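Local coordinates for phosphatidylethanolamine-binding protein (Plasmodium vivax, PDB 2GZQ) that probably binds phosphatidylethanolamine or related phospholipid head groups, at residues E150-R162 and F172-N185. Sequence-based numbering, arbitrary orientation.
Sequences ENKGNVTGVPLYR and FNNCQSAYNVIQMN
Across the contact the type II turn V155 to V158 faces the C-terminal end of helix 178-184 at N185 and the loop residue C175, with the CA atoms of G157 and C175 6.2 Å apart. In this phosphatidylethanolamine-binding protein (PEBP) fold the turn and helix lie beside the central β-sheet, and residues 172-174 have the positive phi and psi of a left-handed helical turn. An asparagine suits position 185 because its amide can donate and accept at once. N185 OD1 takes T156 N at 2.9 Å on a lone pair, while ND2 gives one bond to T156 O at 3.0 Å and another to V181 O, which fixes the amide's rotation. G157, third in its turn, has phi 96°, which glycine adopts easily. Branched, apolar V155 and V158 fill the inner side between helix and strand 121-124, touching L123; V158 CG2 meets V181 CG1 and, in plane, the F172 ring edge. N173 serves two loops: with CG anti to the backbone N (chi1 -164°) its amide extends toward the turn, ND2 giving to G157 O at 2.8 Å and OD1 accepting from T168 N. A water donates to both N154 O and N185 OD1.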
loop_
_atom_site.group_PDB
_atom_site.type_symbol
_atom_site.label_atom_id
_atom_site.label_comp_id
_atom_site.label_asym_id
_atom_site.label_seq_id
_atom_site.Cartn_x
_atom_site.Cartn_y
_atom_site.Cartn_z
ATOM N N GLU A 150 -12.082 -11.459 -12.087
ATOM C CA GLU A 150 -13.175 -12.224 -11.466
ATOM C C GLU A 150 -13.007 -12.352 -9.948
ATOM O O GLU A 150 -13.976 -12.699 -9.261
ATOM C CB GLU A 150 -13.289 -13.614 -12.083
ATOM C CG GLU A 150 -12.093 -14.510 -11.805
ATOM C CD GLU A 150 -12.023 -15.716 -12.730
ATOM O OE1 GLU A 150 -11.882 -15.528 -13.958
ATOM O OE2 GLU A 150 -12.099 -16.855 -12.223
ATOM N N ASN A 151 -11.799 -12.099 -9.444
ATOM C CA ASN A 151 -11.497 -12.241 -8.007
ATOM C C ASN A 151 -11.325 -10.910 -7.295
ATOM O O ASN A 151 -10.967 -10.873 -6.133
ATOM C CB ASN A 151 -10.216 -13.074 -7.802
ATOM C CG ASN A 151 -10.370 -14.494 -8.264
ATOM O OD1 ASN A 151 -11.470 -15.026 -8.294
ATOM N ND2 ASN A 151 -9.251 -15.135 -8.584
ATOM N N LYS A 152 -11.576 -9.815 -7.994
ATOM C CA LYS A 152 -11.264 -8.513 -7.427
ATOM C C LYS A 152 -12.045 -8.199 -6.154
ATOM O O LYS A 152 -11.581 -7.410 -5.328
ATOM C CB LYS A 152 -11.451 -7.389 -8.440
ATOM C CG LYS A 152 -12.907 -7.090 -8.801
ATOM C CD LYS A 152 -13.020 -5.916 -9.787
ATOM C CE LYS A 152 -14.448 -5.489 -10.006
ATOM N NZ LYS A 152 -14.521 -4.447 -11.025
ATOM N N GLY A 153 -13.194 -8.845 -5.974
ATOM C CA GLY A 153 -13.979 -8.678 -4.742
ATOM C C GLY A 153 -14.060 -9.930 -3.904
ATOM O O GLY A 153 -14.947 -10.060 -3.059
ATOM N N ASN A 154 -13.135 -10.846 -4.147
ATOM C CA ASN A 154 -13.086 -12.118 -3.470
ATOM C C ASN A 154 -11.675 -12.367 -2.964
ATOM O O ASN A 154 -10.991 -13.275 -3.421
ATOM C CB ASN A 154 -13.503 -13.215 -4.449
ATOM C CG ASN A 154 -13.706 -14.541 -3.779
ATOM O OD1 ASN A 154 -13.780 -14.617 -2.549
ATOM N ND2 ASN A 154 -13.764 -15.602 -4.572
ATOM N N VAL A 155 -11.253 -11.545 -2.031
ATOM C CA VAL A 155 -9.896 -11.566 -1.515
ATOM C C VAL A 155 -9.955 -12.237 -0.152
ATOM O O VAL A 155 -10.534 -11.683 0.801
ATOM C CB VAL A 155 -9.339 -10.145 -1.387
ATOM C CG1 VAL A 155 -7.937 -10.182 -0.829
ATOM C CG2 VAL A 155 -9.425 -9.450 -2.763
ATOM N N THR A 156 -9.416 -13.435 -0.050
ATOM C CA THR A 156 -9.380 -14.129 1.216
ATOM C C THR A 156 -8.615 -13.270 2.229
ATOM O O THR A 156 -7.509 -12.825 1.926
ATOM C CB THR A 156 -8.725 -15.500 1.001
ATOM O OG1 THR A 156 -9.486 -16.219 0.014
ATOM C CG2 THR A 156 -8.646 -16.284 2.306
ATOM N N GLY A 157 -9.184 -13.052 3.413
ATOM C CA GLY A 157 -8.543 -12.231 4.428
ATOM C C GLY A 157 -9.006 -10.786 4.459
ATOM O O GLY A 157 -8.842 -10.089 5.475
ATOM N N VAL A 158 -9.592 -10.318 3.358
ATOM C CA VAL A 158 -10.017 -8.943 3.242
ATOM C C VAL A 158 -11.407 -8.902 2.604
ATOM O O VAL A 158 -11.563 -8.641 1.398
ATOM C CB VAL A 158 -9.031 -8.086 2.426
ATOM C CG1 VAL A 158 -9.360 -6.624 2.632
ATOM C CG2 VAL A 158 -7.591 -8.344 2.823
ATOM N N PRO A 159 -12.426 -9.162 3.423
ATOM C CA PRO A 159 -13.741 -9.270 2.815
ATOM C C PRO A 159 -14.308 -7.950 2.366
ATOM O O PRO A 159 -13.785 -6.890 2.698
ATOM C CB PRO A 159 -14.601 -9.868 3.930
ATOM C CG PRO A 159 -13.632 -10.469 4.881
ATOM C CD PRO A 159 -12.474 -9.497 4.848
ATOM N N LEU A 160 -15.342 -8.029 1.566
ATOM C CA LEU A 160 -16.055 -6.812 1.205
ATOM C C LEU A 160 -16.401 -6.012 2.434
ATOM O O LEU A 160 -16.774 -6.530 3.484
ATOM C CB LEU A 160 -17.307 -7.111 0.418
ATOM C CG LEU A 160 -17.117 -7.868 -0.894
ATOM C CD1 LEU A 160 -18.434 -8.319 -1.425
ATOM C CD2 LEU A 160 -16.389 -7.015 -1.895
ATOM N N TYR A 161 -16.249 -4.709 2.321
ATOM C CA TYR A 161 -16.314 -3.801 3.472
ATOM C C TYR A 161 -17.754 -3.637 3.995
ATOM O O TYR A 161 -18.715 -3.403 3.232
ATOM C CB TYR A 161 -15.764 -2.439 3.105
ATOM C CG TYR A 161 -15.642 -1.472 4.249
ATOM C CD1 TYR A 161 -16.412 -0.341 4.314
ATOM C CD2 TYR A 161 -14.678 -1.650 5.231
ATOM C CE1 TYR A 161 -16.248 0.583 5.322
ATOM C CE2 TYR A 161 -14.528 -0.757 6.260
ATOM C CZ TYR A 161 -15.310 0.373 6.302
ATOM O OH TYR A 161 -15.176 1.324 7.296
ATOM N N ARG A 162 -17.891 -3.714 5.307
ATOM C CA ARG A 162 -19.152 -3.559 6.032
ATOM C C ARG A 162 -18.984 -2.604 7.204
ATOM O O ARG A 162 -19.860 -2.500 8.064
ATOM C CB ARG A 162 -19.623 -4.905 6.575
ATOM C CG ARG A 162 -19.935 -5.915 5.523
ATOM C CD ARG A 162 -20.473 -7.175 6.162
ATOM N NE ARG A 162 -19.403 -7.938 6.785
ATOM C CZ ARG A 162 -19.571 -8.843 7.748
ATOM N NH1 ARG A 162 -20.784 -9.095 8.180
ATOM N NH2 ARG A 162 -18.545 -9.516 8.225
ATOM N N PHE A 172 -2.965 -6.351 9.677
ATOM C CA PHE A 172 -3.600 -6.543 8.390
ATOM C C PHE A 172 -4.855 -7.410 8.498
ATOM O O PHE A 172 -4.956 -8.492 7.930
ATOM C CB PHE A 172 -2.614 -7.039 7.329
ATOM C CG PHE A 172 -2.965 -6.607 5.937
ATOM C CD1 PHE A 172 -4.047 -7.147 5.267
ATOM C CD2 PHE A 172 -2.261 -5.594 5.313
ATOM C CE1 PHE A 172 -4.376 -6.726 3.986
ATOM C CE2 PHE A 172 -2.609 -5.155 4.031
ATOM C CZ PHE A 172 -3.658 -5.726 3.368
ATOM N N ASN A 173 -5.811 -6.922 9.263
ATOM C CA ASN A 173 -7.077 -7.625 9.455
ATOM C C ASN A 173 -6.887 -9.029 9.939
ATOM O O ASN A 173 -7.578 -9.956 9.534
ATOM C CB ASN A 173 -7.947 -7.624 8.208
ATOM C CG ASN A 173 -9.374 -7.997 8.536
ATOM O OD1 ASN A 173 -9.840 -7.638 9.610
ATOM N ND2 ASN A 173 -10.049 -8.792 7.663
ATOM N N ASN A 174 -5.948 -9.193 10.854
ATOM C CA ASN A 174 -5.601 -10.491 11.436
ATOM C C ASN A 174 -5.091 -11.482 10.385
ATOM O O ASN A 174 -5.253 -12.700 10.560
ATOM C CB ASN A 174 -6.799 -11.093 12.200
ATOM C CG ASN A 174 -7.098 -10.369 13.501
ATOM O OD1 ASN A 174 -8.256 -10.139 13.839
ATOM N ND2 ASN A 174 -6.056 -9.979 14.201
ATOM N N CYS A 175 -4.484 -10.975 9.311
ATOM C CA CYS A 175 -3.739 -11.820 8.374
ATOM C C CYS A 175 -2.238 -11.517 8.395
ATOM O O CYS A 175 -1.471 -12.034 7.553
ATOM C CB CYS A 175 -4.275 -11.680 6.957
ATOM S SG CYS A 175 -6.016 -12.112 6.798
ATOM N N GLN A 176 -1.852 -10.698 9.359
ATOM C CA GLN A 176 -0.473 -10.375 9.713
ATOM C C GLN A 176 0.137 -9.343 8.763
ATOM O O GLN A 176 0.480 -8.258 9.208
ATOM C CB GLN A 176 0.381 -11.624 9.863
ATOM C CG GLN A 176 -0.289 -12.683 10.718
ATOM C CD GLN A 176 -0.828 -12.143 12.031
ATOM O OE1 GLN A 176 -0.102 -11.504 12.783
ATOM N NE2 GLN A 176 -2.100 -12.440 12.329
ATOM N N SER A 177 0.265 -9.658 7.477
ATOM C CA SER A 177 0.983 -8.794 6.558
ATOM C C SER A 177 0.320 -8.698 5.203
ATOM O O SER A 177 -0.383 -9.631 4.781
ATOM C CB SER A 177 2.410 -9.278 6.364
ATOM O OG SER A 177 2.459 -10.495 5.665
ATOM N N ALA A 178 0.579 -7.589 4.523
ATOM C CA ALA A 178 0.152 -7.435 3.145
ATOM C C ALA A 178 0.717 -8.556 2.277
ATOM O O ALA A 178 0.011 -9.132 1.474
ATOM C CB ALA A 178 0.585 -6.109 2.621
ATOM N N TYR A 179 2.000 -8.859 2.440
ATOM C CA TYR A 179 2.625 -9.885 1.629
ATOM C C TYR A 179 1.882 -11.217 1.823
ATOM O O TYR A 179 1.633 -11.958 0.870
ATOM C CB TYR A 179 4.103 -10.019 2.021
ATOM C CG TYR A 179 4.805 -11.075 1.190
ATOM C CD1 TYR A 179 4.936 -12.381 1.642
ATOM C CD2 TYR A 179 5.277 -10.781 -0.087
ATOM C CE1 TYR A 179 5.528 -13.346 0.867
ATOM C CE2 TYR A 179 5.888 -11.745 -0.857
ATOM C CZ TYR A 179 5.996 -13.021 -0.377
ATOM O OH TYR A 179 6.615 -14.009 -1.105
ATOM N N ASN A 180 1.537 -11.529 3.073
ATOM C CA ASN A 180 0.821 -12.781 3.323
ATOM C C ASN A 180 -0.512 -12.830 2.555
ATOM O O ASN A 180 -0.847 -13.835 1.928
ATOM C CB ASN A 180 0.620 -13.003 4.813
ATOM C CG ASN A 180 0.090 -14.380 5.123
ATOM O OD1 ASN A 180 0.552 -15.369 4.560
ATOM N ND2 ASN A 180 -0.857 -14.476 6.054
ATOM N N VAL A 181 -1.266 -11.747 2.625
ATOM C CA VAL A 181 -2.518 -11.665 1.889
ATOM C C VAL A 181 -2.342 -11.828 0.388
ATOM O O VAL A 181 -3.066 -12.572 -0.252
ATOM C CB VAL A 181 -3.261 -10.372 2.214
ATOM C CG1 VAL A 181 -4.461 -10.187 1.305
ATOM C CG2 VAL A 181 -3.707 -10.384 3.679
ATOM N N ILE A 182 -1.316 -11.192 -0.154
ATOM C CA ILE A 182 -1.038 -11.283 -1.560
ATOM C C ILE A 182 -0.723 -12.714 -1.967
ATOM O O ILE A 182 -1.290 -13.264 -2.915
ATOM C CB ILE A 182 0.094 -10.304 -1.901
ATOM C CG1 ILE A 182 -0.417 -8.869 -1.784
ATOM C CG2 ILE A 182 0.728 -10.601 -3.292
ATOM C CD1 ILE A 182 0.684 -7.831 -1.690
ATOM N N GLN A 183 0.163 -13.361 -1.228
ATOM C CA GLN A 183 0.624 -14.666 -1.660
ATOM C C GLN A 183 -0.475 -15.699 -1.431
ATOM O O GLN A 183 -0.657 -16.602 -2.258
ATOM C CB GLN A 183 1.986 -15.057 -1.067
ATOM C CG GLN A 183 1.987 -15.242 0.382
ATOM C CD GLN A 183 1.582 -16.612 0.770
ATOM O OE1 GLN A 183 1.767 -17.559 0.020
ATOM N NE2 GLN A 183 1.002 -16.729 1.947
HETATM N N MSE A 184 -1.255 -15.588 -0.354
HETATM C CA MSE A 184 -2.285 -16.581 -0.097
HETATM C C MSE A 184 -3.451 -16.481 -1.085
HETATM O O MSE A 184 -4.231 -17.427 -1.225
HETATM C CB MSE A 184 -2.748 -16.518 1.368
HETATM C CG MSE A 184 -3.687 -15.375 1.743
HETATM SE SE MSE A 184 -3.589 -15.011 3.732
HETATM C CE MSE A 184 -5.400 -14.430 3.918
ATOM N N ASN A 185 -3.577 -15.335 -1.771
ATOM C CA ASN A 185 -4.565 -15.134 -2.831
ATOM C C ASN A 185 -3.993 -15.340 -4.233
ATOM O O ASN A 185 -4.644 -15.072 -5.227
ATOM C CB ASN A 185 -5.148 -13.723 -2.725
ATOM C CG ASN A 185 -6.212 -13.629 -1.689
ATOM O OD1 ASN A 185 -7.352 -14.038 -1.926
ATOM N ND2 ASN A 185 -5.847 -13.181 -0.494
HETATM O O HOH W 1 -8.375 -12.881 -4.504
#